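Local coordinates for mannitol dehydrogenase (Helicobacter pylori, PDB 3TWO), which probably catalyses the zinc-dependent, NADP(H)-linked interconversion of cinnamyl alcohols and cinnamaldehydes, as a medium-chain cinnamyl alcohol dehydrogenase, at residues T256-L261 with N285-G290; A9-D14 with I57-P62; P151-A156 with P313-I318. All coordinates share one frame; numbering follows the deposited sequence.

Contact 1 of 3, residues T256-L261 with N285-G290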
loop_
_atom_site.group_PDB
_atom_site.type_symbol
_atom_site.label_atom_id
_atom_site.label_comp_id
_atom_site.label_asym_id
_atom_site.label_seq_id
_atom_site.Cartn_x
_atom_site.Cartn_y
_atom_site.Cartn_z
ATOM N N THR B 256 3.175 -11.812 5.963
ATOM C CA THR B 256 2.085 -12.742 6.085
ATOM C C THR B 256 0.765 -12.093 5.598
ATOM O O THR B 256 0.714 -10.857 5.351
ATOM C CB THR B 256 1.988 -13.204 7.536
ATOM O OG1 THR B 256 1.166 -14.353 7.561
ATOM C CG2 THR B 256 1.430 -12.083 8.427
ATOM N N TYR B 257 -0.270 -12.919 5.417
ATOM C CA TYR B 257 -1.636 -12.448 5.121
ATOM C C TYR B 257 -2.026 -11.390 6.159
ATOM O O TYR B 257 -1.850 -11.646 7.339
ATOM C CB TYR B 257 -2.587 -13.653 5.213
ATOM C CG TYR B 257 -4.076 -13.388 4.980
ATOM C CD1 TYR B 257 -4.640 -13.501 3.694
ATOM C CD2 TYR B 257 -4.934 -13.118 6.069
ATOM C CE1 TYR B 257 -6.048 -13.323 3.497
ATOM C CE2 TYR B 257 -6.313 -12.902 5.897
ATOM C CZ TYR B 257 -6.876 -13.008 4.616
ATOM O OH TYR B 257 -8.254 -12.860 4.469
ATOM N N ASN B 258 -2.530 -10.222 5.724
ATOM C CA ASN B 258 -2.849 -9.101 6.604
ATOM C C ASN B 258 -1.669 -8.422 7.340
ATOM O O ASN B 258 -1.895 -7.624 8.261
ATOM C CB ASN B 258 -3.935 -9.487 7.610
ATOM C CG ASN B 258 -4.811 -8.299 7.999
ATOM O OD1 ASN B 258 -5.137 -7.447 7.187
ATOM N ND2 ASN B 258 -5.167 -8.234 9.252
ATOM N N GLY B 259 -0.439 -8.750 6.958
ATOM C CA GLY B 259 0.760 -8.036 7.424
ATOM C C GLY B 259 0.905 -6.604 6.861
ATOM O O GLY B 259 0.230 -6.226 5.879
ATOM N N ASP B 260 1.712 -5.786 7.531
ATOM C CA ASP B 260 1.954 -4.365 7.119
ATOM C C ASP B 260 3.405 -4.135 6.713
ATOM O O ASP B 260 4.319 -4.641 7.387
ATOM C CB ASP B 260 1.748 -3.378 8.283
ATOM C CG ASP B 260 0.313 -3.158 8.688
ATOM O OD1 ASP B 260 0.157 -2.535 9.753
ATOM O OD2 ASP B 260 -0.648 -3.530 8.001
ATOM N N LEU B 261 3.627 -3.368 5.648
ATOM C CA LEU B 261 4.947 -2.847 5.294
ATOM C C LEU B 261 4.855 -1.326 5.414
ATOM O O LEU B 261 4.018 -0.695 4.729
ATOM C CB LEU B 261 5.263 -3.188 3.844
ATOM C CG LEU B 261 6.456 -2.559 3.107
ATOM C CD1 LEU B 261 7.771 -2.826 3.909
ATOM C CD2 LEU B 261 6.600 -3.168 1.710
ATOM N N ASN B 285 -3.299 -9.050 -0.260
ATOM C CA ASN B 285 -3.668 -9.076 1.176
ATOM C C ASN B 285 -2.489 -8.712 2.063
ATOM O O ASN B 285 -2.434 -9.105 3.228
ATOM C CB ASN B 285 -4.291 -10.442 1.623
ATOM C CG ASN B 285 -5.581 -10.755 0.873
ATOM O OD1 ASN B 285 -6.626 -10.149 1.092
ATOM N ND2 ASN B 285 -5.490 -11.639 -0.050
ATOM N N ARG B 286 -1.542 -7.973 1.504
ATOM C CA ARG B 286 -0.396 -7.511 2.263
ATOM C C ARG B 286 -0.391 -6.017 2.124
ATOM O O ARG B 286 -0.322 -5.479 0.979
ATOM C CB ARG B 286 0.874 -8.096 1.667
ATOM C CG ARG B 286 0.953 -9.589 1.799
ATOM C CD ARG B 286 2.056 -10.061 0.899
ATOM N NE ARG B 286 2.316 -11.497 1.000
ATOM C CZ ARG B 286 1.819 -12.419 0.185
ATOM N NH1 ARG B 286 0.948 -12.094 -0.752
ATOM N NH2 ARG B 286 2.135 -13.690 0.345
ATOM N N LYS B 287 -0.492 -5.317 3.258
ATOM C CA LYS B 287 -0.801 -3.884 3.180
ATOM C C LYS B 287 0.476 -3.031 3.205
ATOM O O LYS B 287 1.438 -3.371 3.900
ATOM C CB LYS B 287 -1.708 -3.523 4.365
ATOM C CG LYS B 287 -3.073 -4.331 4.404
ATOM C CD LYS B 287 -4.062 -3.637 5.316
ATOM C CE LYS B 287 -5.175 -4.577 5.644
ATOM N NZ LYS B 287 -6.151 -3.869 6.512
ATOM N N VAL B 288 0.485 -1.913 2.500
ATOM C CA VAL B 288 1.650 -1.032 2.461
ATOM C C VAL B 288 1.177 0.380 2.890
ATOM O O VAL B 288 0.090 0.832 2.494
ATOM C CB VAL B 288 2.237 -0.931 1.020
ATOM C CG1 VAL B 288 3.406 0.020 0.978
ATOM C CG2 VAL B 288 2.686 -2.340 0.414
ATOM N N TYR B 289 1.936 1.076 3.714
ATOM C CA TYR B 289 1.609 2.500 3.902
ATOM C C TYR B 289 2.903 3.230 4.122
ATOM O O TYR B 289 3.954 2.575 4.382
ATOM C CB TYR B 289 0.676 2.724 5.067
ATOM C CG TYR B 289 1.240 2.238 6.390
ATOM C CD1 TYR B 289 1.960 3.126 7.201
ATOM C CD2 TYR B 289 1.043 0.897 6.848
ATOM C CE1 TYR B 289 2.482 2.746 8.473
ATOM C CE2 TYR B 289 1.592 0.491 8.144
ATOM C CZ TYR B 289 2.302 1.421 8.918
ATOM O OH TYR B 289 2.816 1.138 10.170
ATOM N N GLY B 290 2.850 4.557 4.018
ATOM C CA GLY B 290 4.017 5.384 4.334
ATOM C C GLY B 290 3.822 6.041 5.696
ATOM O O GLY B 290 2.694 6.150 6.174
#
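Gly259 and Asp260 meet Lys287 where the last two strands of the six-stranded parallel Rossmann sheet, 259-263 and 287-290, run side by side. Lys287 turns both its N and its O to strand 259-263: N donates to Gly259 O at 2.9 Å, and O accepts from Leu261 N at 2.8 Å. The next bond, Tyr289 N to Leu261 O, measures 2.9 Å. Ahead of the strand, a type II turn runs from Thr256 to Gly259. Inside this turn Asn258 N donates to Asn285 O at 2.7 Å.

The Tyr257 ring and the Asn285 amide lie side by side and point the same way, their planes 35° apart. CE1 of Tyr257 comes 3.7 Å from Asn285 CG. Asn258 OD1 touches Lys287 CE at 3.3 Å, beside the extended lysine chain. Lys287 NZ reaches over to the second subunit for a salt bridge with Asp260 OD1 there, and Asp260 OD1 of this chain takes Lys287 NZ of that subunit.

Asp260 OD1 sits near the plane of the Tyr289 ring, 3.7 Å from CE2 at its edge. The carboxylate stands nearly perpendicular to the ring, at 89°. Ser172 OG bonds both Asp260 OD1 and Tyr289 OH. On the face opposite Asp260 and Lys287, Leu261 CD2 and Val288 CG2 pack at 4.2 Å, with Leu252 of helix 248-252 against both residues. Backbone bonds from Asn285, Val288 and Gly290 reach the second subunit. Such an outer sheet edge at the dimer interface is typical of the Rossmann coenzyme domain in dimeric medium-chain alcohol dehydrogenases.

Contact 2 of 3, residues A9-D14 with I57-P62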
loop_
_atom_site.group_PDB
_atom_site.type_symbol
_atom_site.label_atom_id
_atom_site.label_comp_id
_atom_site.label_asym_id
_atom_site.label_seq_id
_atom_site.Cartn_x
_atom_site.Cartn_y
_atom_site.Cartn_z
ATOM N N ALA B 9 26.958 25.701 6.856
ATOM C CA ALA B 9 26.166 25.805 5.637
ATOM C C ALA B 9 26.836 25.155 4.420
ATOM O O ALA B 9 28.074 25.168 4.281
ATOM C CB ALA B 9 25.814 27.330 5.288
ATOM N N ILE B 10 25.992 24.656 3.507
ATOM C CA ILE B 10 26.455 24.212 2.171
ATOM C C ILE B 10 25.848 25.101 1.094
ATOM O O ILE B 10 24.651 25.440 1.162
ATOM C CB ILE B 10 26.103 22.710 1.986
ATOM C CG1 ILE B 10 26.544 22.204 0.606
ATOM C CG2 ILE B 10 24.583 22.451 2.276
ATOM C CD1 ILE B 10 26.262 20.682 0.394
ATOM N N PHE B 11 26.642 25.532 0.117
ATOM C CA PHE B 11 26.142 26.541 -0.806
ATOM C C PHE B 11 25.616 26.044 -2.143
ATOM O O PHE B 11 25.037 26.833 -2.928
ATOM C CB PHE B 11 27.214 27.569 -1.072
ATOM C CG PHE B 11 27.200 28.691 -0.087
ATOM C CD1 PHE B 11 27.613 28.469 1.249
ATOM C CD2 PHE B 11 26.744 29.972 -0.472
ATOM C CE1 PHE B 11 27.602 29.516 2.194
ATOM C CE2 PHE B 11 26.722 31.032 0.467
ATOM C CZ PHE B 11 27.167 30.794 1.815
ATOM N N SER B 12 25.919 24.802 -2.461
ATOM C CA SER B 12 25.305 24.153 -3.592
ATOM C C SER B 12 25.594 22.662 -3.433
ATOM O O SER B 12 26.355 22.262 -2.571
ATOM C CB SER B 12 25.822 24.663 -4.919
ATOM O OG SER B 12 27.085 24.105 -5.161
ATOM N N LYS B 13 24.988 21.859 -4.286
ATOM C CA LYS B 13 24.863 20.428 -4.043
ATOM C C LYS B 13 26.199 19.700 -4.069
ATOM O O LYS B 13 26.312 18.648 -3.507
ATOM C CB LYS B 13 23.959 19.830 -5.123
ATOM C CG LYS B 13 24.665 19.868 -6.494
ATOM C CD LYS B 13 23.733 19.902 -7.630
ATOM C CE LYS B 13 23.079 18.613 -7.827
ATOM N NZ LYS B 13 22.696 18.750 -9.234
ATOM N N ASP B 14 27.201 20.246 -4.727
ATOM C CA ASP B 14 28.525 19.618 -4.794
ATOM C C ASP B 14 29.617 20.266 -3.964
ATOM O O ASP B 14 30.784 19.934 -4.178
ATOM C CB ASP B 14 29.082 19.607 -6.226
ATOM C CG ASP B 14 28.183 18.900 -7.196
ATOM O OD1 ASP B 14 27.672 17.807 -6.880
ATOM O OD2 ASP B 14 28.008 19.451 -8.293
ATOM N N ILE B 57 17.133 24.667 -1.504
ATOM C CA ILE B 57 17.283 26.103 -1.221
ATOM C C ILE B 57 18.660 26.296 -0.556
ATOM O O ILE B 57 18.871 25.797 0.566
ATOM C CB ILE B 57 16.086 26.626 -0.324
ATOM C CG1 ILE B 57 14.732 26.419 -1.034
ATOM C CG2 ILE B 57 16.286 28.156 0.041
ATOM C CD1 ILE B 57 13.519 26.181 -0.043
ATOM N N TYR B 58 19.547 27.046 -1.224
ATOM C CA TYR B 58 20.941 27.308 -0.825
ATOM C C TYR B 58 21.156 28.794 -0.597
ATOM O O TYR B 58 20.575 29.576 -1.318
ATOM C CB TYR B 58 21.922 26.860 -1.943
ATOM C CG TYR B 58 21.848 25.369 -2.190
ATOM C CD1 TYR B 58 21.169 24.849 -3.316
ATOM C CD2 TYR B 58 22.440 24.475 -1.275
ATOM C CE1 TYR B 58 21.099 23.461 -3.512
ATOM C CE2 TYR B 58 22.367 23.109 -1.466
ATOM C CZ TYR B 58 21.674 22.610 -2.572
ATOM O OH TYR B 58 21.634 21.243 -2.719
ATOM N N PRO B 59 21.986 29.198 0.401
ATOM C CA PRO B 59 22.724 28.378 1.348
ATOM C C PRO B 59 21.840 27.607 2.338
ATOM O O PRO B 59 20.830 28.157 2.904
ATOM C CB PRO B 59 23.611 29.374 2.104
ATOM C CG PRO B 59 22.912 30.693 2.030
ATOM C CD PRO B 59 22.140 30.656 0.672
ATOM N N MET B 60 22.201 26.359 2.558
ATOM C CA MET B 60 21.337 25.475 3.348
ATOM C C MET B 60 22.018 25.075 4.637
ATOM O O MET B 60 23.208 24.745 4.651
ATOM C CB MET B 60 21.013 24.216 2.577
ATOM C CG MET B 60 20.087 23.217 3.309
ATOM S SD MET B 60 19.728 21.678 2.382
ATOM C CE MET B 60 19.078 22.330 0.837
ATOM N N ILE B 61 21.269 25.066 5.724
ATOM C CA ILE B 61 21.827 24.567 6.985
ATOM C C ILE B 61 20.943 23.451 7.483
ATOM O O ILE B 61 19.880 23.712 8.073
ATOM C CB ILE B 61 21.938 25.666 8.073
ATOM C CG1 ILE B 61 23.011 26.704 7.700
ATOM C CG2 ILE B 61 22.316 25.063 9.445
ATOM C CD1 ILE B 61 23.233 27.848 8.731
ATOM N N PRO B 62 21.342 22.199 7.245
ATOM C CA PRO B 62 20.456 21.098 7.635
ATOM C C PRO B 62 20.508 20.825 9.144
ATOM O O PRO B 62 21.095 21.641 9.915
ATOM C CB PRO B 62 21.000 19.890 6.832
ATOM C CG PRO B 62 21.952 20.484 5.811
ATOM C CD PRO B 62 22.515 21.710 6.515
#
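Ile10 and Met60 form a single antiparallel bridge of the hydrogen-bonded kind, with Ile10 N donating to Met60 O and Met60 N to Ile10 O, both at 3.0 Å. Both bonds are nearly straight. CA-H...O contacts from Ala9 to Met60 O and from Pro59 to Ile10 O add to the backbone pairing.

The side chains of Ile10 and Met60 lie alongside each other and point the same way. CG2 of Ile10 meets Met60 CB at 4.0 Å. Ala9 CB rests on Ile61 CG1 at 3.8 Å.

Two CH-pi contacts follow, at Phe11 and Ser12. Pro59 CB lies over the centre of the Phe11 ring, 3.8 Å from its centroid and only 9° off the normal. A cis peptide bond precedes this proline. The second contact reverses the roles: Ser12 CA lies over a face of the Tyr58 ring, 3.7 Å from the centroid. CG of Tyr58 is anti to its carbonyl carbon (chi1 -63°), which sets the ring beside residues 10 to 13. The ring edge also meets Ile10 O, which is 3.4 Å from CD2 and near the ring plane. Farther out, Tyr58 OH approaches Lys13 CB at 3.6 Å. The hydroxyl of Tyr58 is hydrogen-bonded to Ala49 O and Ser51 OG.

The contact joins two loops of the catalytic part of the enzyme. The first follows strand 3-9, and the second leads from helix 43-49 to strand 65-73. Strand 18-24 packs on the contact through His20, which touches Ala9 and Pro59 and meets the Phe11 ring edge-to-face. Helix 43-49 packs on Ile10 through Ala49 and on Met60 through Ser48.

Contact 3 of 3, residues P151-A156 with P313-I318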
loop_
_atom_site.group_PDB
_atom_site.type_symbol
_atom_site.label_atom_id
_atom_site.label_comp_id
_atom_site.label_asym_id
_atom_site.label_seq_id
_atom_site.Cartn_x
_atom_site.Cartn_y
_atom_site.Cartn_z
ATOM N N PRO B 151 20.583 12.102 29.191
ATOM C CA PRO B 151 21.852 12.429 28.452
ATOM C C PRO B 151 21.526 13.136 27.107
ATOM O O PRO B 151 20.938 12.537 26.195
ATOM C CB PRO B 151 22.514 11.061 28.236
ATOM C CG PRO B 151 21.333 10.042 28.261
ATOM C CD PRO B 151 20.327 10.647 29.278
ATOM N N LEU B 152 21.876 14.410 27.013
ATOM C CA LEU B 152 21.335 15.275 25.969
ATOM C C LEU B 152 21.880 14.968 24.583
ATOM O O LEU B 152 21.190 15.143 23.559
ATOM C CB LEU B 152 21.652 16.707 26.319
ATOM C CG LEU B 152 20.516 17.669 26.142
ATOM C CD1 LEU B 152 19.169 17.082 26.647
ATOM C CD2 LEU B 152 20.922 18.956 26.913
ATOM N N GLU B 153 23.122 14.498 24.542
ATOM C CA GLU B 153 23.737 14.018 23.293
ATOM C C GLU B 153 22.957 12.804 22.717
ATOM O O GLU B 153 22.829 12.686 21.498
ATOM C CB GLU B 153 25.248 13.748 23.481
ATOM C CG GLU B 153 25.734 12.383 24.090
ATOM C CD GLU B 153 25.495 12.259 25.578
ATOM O OE1 GLU B 153 25.048 13.225 26.219
ATOM O OE2 GLU B 153 25.742 11.160 26.126
ATOM N N LYS B 154 22.393 11.960 23.593
ATOM C CA LYS B 154 21.586 10.806 23.144
ATOM C C LYS B 154 20.122 11.163 22.821
ATOM O O LYS B 154 19.438 10.434 22.033
ATOM C CB LYS B 154 21.597 9.729 24.221
ATOM C CG LYS B 154 22.866 8.879 24.161
ATOM C CD LYS B 154 22.863 7.911 25.282
ATOM C CE LYS B 154 24.212 7.231 25.383
ATOM N NZ LYS B 154 24.036 6.146 26.373
ATOM N N VAL B 155 19.646 12.270 23.418
ATOM C CA VAL B 155 18.283 12.720 23.249
ATOM C C VAL B 155 18.079 13.256 21.828
ATOM O O VAL B 155 17.029 13.014 21.243
ATOM C CB VAL B 155 17.895 13.813 24.294
ATOM C CG1 VAL B 155 16.568 14.537 23.921
ATOM C CG2 VAL B 155 17.789 13.195 25.693
ATOM N N ALA B 156 19.064 13.977 21.291
ATOM C CA ALA B 156 18.893 14.730 20.046
ATOM C C ALA B 156 18.308 13.897 18.883
ATOM O O ALA B 156 17.371 14.348 18.210
ATOM C CB ALA B 156 20.256 15.485 19.640
ATOM N N PRO B 313 19.309 6.182 20.999
ATOM C CA PRO B 313 20.226 5.894 19.862
ATOM C C PRO B 313 21.660 5.639 20.299
ATOM O O PRO B 313 22.164 6.161 21.342
ATOM C CB PRO B 313 20.195 7.185 19.028
ATOM C CG PRO B 313 19.706 8.266 20.025
ATOM C CD PRO B 313 18.694 7.527 20.899
ATOM N N GLU B 314 22.305 4.820 19.505
ATOM C CA GLU B 314 23.743 4.578 19.538
ATOM C C GLU B 314 24.358 5.749 18.763
ATOM O O GLU B 314 24.072 5.946 17.568
ATOM C CB GLU B 314 24.021 3.306 18.742
ATOM C CG GLU B 314 23.356 2.080 19.277
ATOM C CD GLU B 314 23.956 1.746 20.593
ATOM O OE1 GLU B 314 25.213 1.652 20.614
ATOM O OE2 GLU B 314 23.205 1.629 21.597
ATOM N N ILE B 315 25.187 6.529 19.420
ATOM C CA ILE B 315 25.685 7.744 18.774
ATOM C C ILE B 315 27.181 7.784 18.837
ATOM O O ILE B 315 27.796 7.152 19.712
ATOM C CB ILE B 315 25.121 9.046 19.400
ATOM C CG1 ILE B 315 25.612 9.175 20.853
ATOM C CG2 ILE B 315 23.599 8.980 19.451
ATOM C CD1 ILE B 315 26.355 10.403 21.085
ATOM N N ASP B 316 27.744 8.527 17.885
ATOM C CA ASP B 316 29.139 8.880 17.871
ATOM C C ASP B 316 29.245 10.408 17.799
ATOM O O ASP B 316 28.796 10.996 16.830
ATOM C CB ASP B 316 29.804 8.256 16.630
ATOM C CG ASP B 316 29.978 6.736 16.753
ATOM O OD1 ASP B 316 29.400 5.973 15.915
ATOM O OD2 ASP B 316 30.676 6.268 17.707
ATOM N N LEU B 317 29.881 11.001 18.798
ATOM C CA LEU B 317 30.052 12.440 18.928
ATOM C C LEU B 317 31.142 12.976 18.034
ATOM O O LEU B 317 32.260 12.547 18.128
ATOM C CB LEU B 317 30.532 12.806 20.345
ATOM C CG LEU B 317 29.477 12.995 21.408
ATOM C CD1 LEU B 317 30.176 13.434 22.756
ATOM C CD2 LEU B 317 28.456 14.024 20.932
ATOM N N ILE B 318 30.813 13.963 17.237
ATOM C CA ILE B 318 31.770 14.626 16.373
ATOM C C ILE B 318 31.646 16.148 16.494
ATOM O O ILE B 318 30.812 16.669 17.312
ATOM C CB ILE B 318 31.581 14.168 14.920
ATOM C CG1 ILE B 318 30.204 14.533 14.358
ATOM C CG2 ILE B 318 31.876 12.620 14.776
ATOM C CD1 ILE B 318 30.136 14.274 12.790
#
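Glu153 CG stands between its own backbone N and carbonyl carbon (chi1 83°), and Ile315 CG1 does the same on its residue (chi1 65°). The second torsion of Ile315, 122°, then carries CD1 to Glu153 CG, at 3.7 Å. The two side chains cross at about a right angle. It is thus the aliphatic part of the glutamate that does the packing. Its CB also meets Leu317 CD2 at 4.1 Å.

The short helix 152-155, with Pro151 at its N-cap position, lies against strand 315-318. That strand pairs in parallel with strand 338-342, at the edge of the mixed sheet of the GroES-like catalytic domain. Leu152 and Ala156 turn to the same sheet, on strands 31-40 and 65-73.

Just before the strand, Lys154 O faces the Pro313 ring. Its approach to Pro313 CG, 3.0 Å, is unusually short and doubtful. Lys154 CG meets Ile315 CG1 at 4.3 Å. No hydrogen bond crosses between the segments. Lys154 NZ and Glu314 OE2 have opposite charges but stay 6.6 Å apart; OE2 makes a weak, long ion pair with Lys194 NZ. Tyr312 touches both Pro151 and Lys154.

In the fold
The three contacts do not touch. Contact 1 lies in the coenzyme domain, contacts 2 and 3 in the catalytic part. The centres of contacts 1 and 2 are 38 Å apart, those of contacts 1 and 3 33 Å, and contact 1 is across the chain's centre from both. Contacts 2 and 3 are closer, with nearest atoms about 12 Å apart. Along the chain, contact 2 comes first, and contact 1 falls between the segments of contact 3. The Met60 side chain is about 12 Å from a zinc ion and from a bound NADPH, that of Pro313 about 12 Å and 10 Å. The Asn285 side chain is about 10 Å from a bound NADPH. None reaches a ligand.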